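Local coordinates for capsid protein VP1 (Human polyomavirus 12, PDB 6Y5Z), which probably forms, as pentamers, the icosahedral T=7 shell of the virus, which serves in attachment to and entry into host cells, at residues D236-S241 with F266-R271. Numbering follows the deposited sequence.
Sequences DGLFLS and FNVQLR
One face of the Phe266 ring is roofed by Leu240, whose CB stands 4.2 Å from the ring centroid and only 9° off the normal, a CH-pi contact over the middle of the ring. At the edge, near the ring plane, Ser241 O lies 3.6 Å from Phe266 CZ. Leu240 and Phe266 point in opposing directions and overlap along their lengths: with CB of Leu240 over the centre, its CD1 lies above the root of the ring, 4.0 Å from Phe266 CG, and its CD2 stands above the rim at Phe266 CD2, on the same face. Leu240 CD2 also touches Val268 CG2 at 4.2 Å. The two strands, 237-250 and 257-276, pair as a beta hairpin farther along, but the axes of segments 237-241 and 266-271 are 10.0 Å apart at closest approach, their directions 145° apart, and no hydrogen bond joins these two segments; they face each other across the hydrophobic interior of the VP1 jelly-roll beta sandwich. Leu238 meets Val268 tip to tip. Its CG, anti to the backbone N (chi1 177°), carries CD2 to 3.9 Å from Val268 CB, over the fork of the valine, while CD1 approaches Leu270 CD2 more loosely at 4.2 Å. Val130 of strand 124-131 touches Leu238, Leu240 and Phe266, and Ile22 of strand 9-26 packs against Leu238 and Leu270. Asn267 OD1 and Gln269 NE2 hydrogen-bond to NE2 and OE1, respectively, of Gln21 on strand 9-26.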
loop_
_atom_site.group_PDB
_atom_site.type_symbol
_atom_site.label_atom_id
_atom_site.label_comp_id
_atom_site.label_asym_id
_atom_site.label_seq_id
_atom_site.Cartn_x
_atom_site.Cartn_y
_atom_site.Cartn_z
ATOM N N ASP D 236 -26.930 22.394 21.091
ATOM C CA ASP D 236 -25.650 22.377 21.857
ATOM C C ASP D 236 -25.280 20.936 22.248
ATOM O O ASP D 236 -24.888 20.677 23.408
ATOM C CB ASP D 236 -25.728 23.306 23.064
ATOM C CG ASP D 236 -26.037 24.758 22.726
ATOM O OD1 ASP D 236 -25.574 25.260 21.674
ATOM O OD2 ASP D 236 -26.749 25.380 23.519
ATOM N N GLY D 237 -25.390 20.029 21.280
ATOM C CA GLY D 237 -24.944 18.633 21.407
ATOM C C GLY D 237 -23.955 18.305 20.301
ATOM O O GLY D 237 -24.184 18.726 19.152
ATOM N N LEU D 238 -22.892 17.599 20.669
ATOM C CA LEU D 238 -21.893 17.061 19.716
ATOM C C LEU D 238 -22.131 15.563 19.550
ATOM O O LEU D 238 -22.152 14.833 20.552
ATOM C CB LEU D 238 -20.489 17.341 20.235
ATOM C CG LEU D 238 -19.376 16.767 19.369
ATOM C CD1 LEU D 238 -19.350 17.472 18.025
ATOM C CD2 LEU D 238 -18.053 16.911 20.093
ATOM N N PHE D 239 -22.350 15.127 18.308
ATOM C CA PHE D 239 -22.684 13.719 17.989
ATOM C C PHE D 239 -21.448 12.982 17.469
ATOM O O PHE D 239 -20.878 13.345 16.428
ATOM C CB PHE D 239 -23.841 13.713 16.993
ATOM C CG PHE D 239 -25.099 14.292 17.602
ATOM C CD1 PHE D 239 -25.270 15.665 17.716
ATOM C CD2 PHE D 239 -26.083 13.446 18.083
ATOM C CE1 PHE D 239 -26.416 16.180 18.306
ATOM C CE2 PHE D 239 -27.242 13.961 18.644
ATOM C CZ PHE D 239 -27.400 15.324 18.750
ATOM N N LEU D 240 -21.057 11.935 18.187
ATOM C CA LEU D 240 -19.905 11.082 17.845
ATOM C C LEU D 240 -20.439 9.696 17.549
ATOM O O LEU D 240 -21.319 9.209 18.281
ATOM C CB LEU D 240 -18.928 11.002 19.005
ATOM C CG LEU D 240 -18.493 12.341 19.595
ATOM C CD1 LEU D 240 -17.602 12.118 20.809
ATOM C CD2 LEU D 240 -17.785 13.171 18.546
ATOM N N SER D 241 -19.893 9.062 16.525
ATOM C CA SER D 241 -20.318 7.725 16.045
ATOM C C SER D 241 -19.068 6.940 15.652
ATOM O O SER D 241 -18.159 7.588 15.156
ATOM C CB SER D 241 -21.223 7.856 14.858
ATOM O OG SER D 241 -22.348 8.677 15.131
ATOM N N PHE D 266 -11.916 10.343 20.904
ATOM C CA PHE D 266 -12.192 11.575 20.139
ATOM C C PHE D 266 -11.754 12.770 20.967
ATOM O O PHE D 266 -12.116 12.837 22.156
ATOM C CB PHE D 266 -13.678 11.769 19.841
ATOM C CG PHE D 266 -14.336 10.709 18.993
ATOM C CD1 PHE D 266 -14.676 9.462 19.513
ATOM C CD2 PHE D 266 -14.706 10.995 17.693
ATOM C CE1 PHE D 266 -15.335 8.525 18.733
ATOM C CE2 PHE D 266 -15.372 10.057 16.918
ATOM C CZ PHE D 266 -15.703 8.829 17.445
ATOM N N ASN D 267 -11.033 13.706 20.349
ATOM C CA ASN D 267 -10.815 15.051 20.936
ATOM C C ASN D 267 -11.186 16.052 19.856
ATOM O O ASN D 267 -10.427 16.196 18.888
ATOM C CB ASN D 267 -9.393 15.261 21.450
ATOM C CG ASN D 267 -9.267 16.558 22.226
ATOM O OD1 ASN D 267 -9.979 17.508 21.956
ATOM N ND2 ASN D 267 -8.445 16.579 23.258
ATOM N N VAL D 268 -12.334 16.685 20.031
ATOM C CA VAL D 268 -12.918 17.608 19.020
ATOM C C VAL D 268 -12.669 19.041 19.451
ATOM O O VAL D 268 -12.994 19.403 20.616
ATOM C CB VAL D 268 -14.414 17.339 18.798
ATOM C CG1 VAL D 268 -15.010 18.274 17.757
ATOM C CG2 VAL D 268 -14.638 15.889 18.410
ATOM N N GLN D 269 -12.104 19.830 18.545
ATOM C CA GLN D 269 -11.920 21.283 18.752
ATOM C C GLN D 269 -13.159 21.995 18.220
ATOM O O GLN D 269 -13.528 21.771 17.050
ATOM C CB GLN D 269 -10.675 21.775 18.020
ATOM C CG GLN D 269 -10.480 23.265 18.167
ATOM C CD GLN D 269 -9.195 23.696 17.503
ATOM O OE1 GLN D 269 -9.207 24.200 16.381
ATOM N NE2 GLN D 269 -8.077 23.425 18.163
ATOM N N LEU D 270 -13.809 22.789 19.064
ATOM C CA LEU D 270 -14.994 23.563 18.637
ATOM C C LEU D 270 -14.740 25.049 18.802
ATOM O O LEU D 270 -13.972 25.458 19.681
ATOM C CB LEU D 270 -16.231 23.120 19.412
ATOM C CG LEU D 270 -16.532 21.633 19.214
ATOM C CD1 LEU D 270 -16.190 20.836 20.443
ATOM C CD2 LEU D 270 -17.953 21.396 18.784
ATOM N N ARG D 271 -15.413 25.825 17.973
ATOM C CA ARG D 271 -15.358 27.297 18.057
ATOM C C ARG D 271 -16.772 27.848 17.935
ATOM O O ARG D 271 -17.662 27.225 17.310
ATOM C CB ARG D 271 -14.411 27.856 16.994
ATOM C CG ARG D 271 -14.966 27.764 15.587
ATOM C CD ARG D 271 -13.954 28.278 14.576
ATOM N NE ARG D 271 -14.416 27.959 13.242
ATOM C CZ ARG D 271 -13.644 27.923 12.160
ATOM N NH1 ARG D 271 -12.369 28.250 12.249
ATOM N NH2 ARG D 271 -14.160 27.614 10.987
#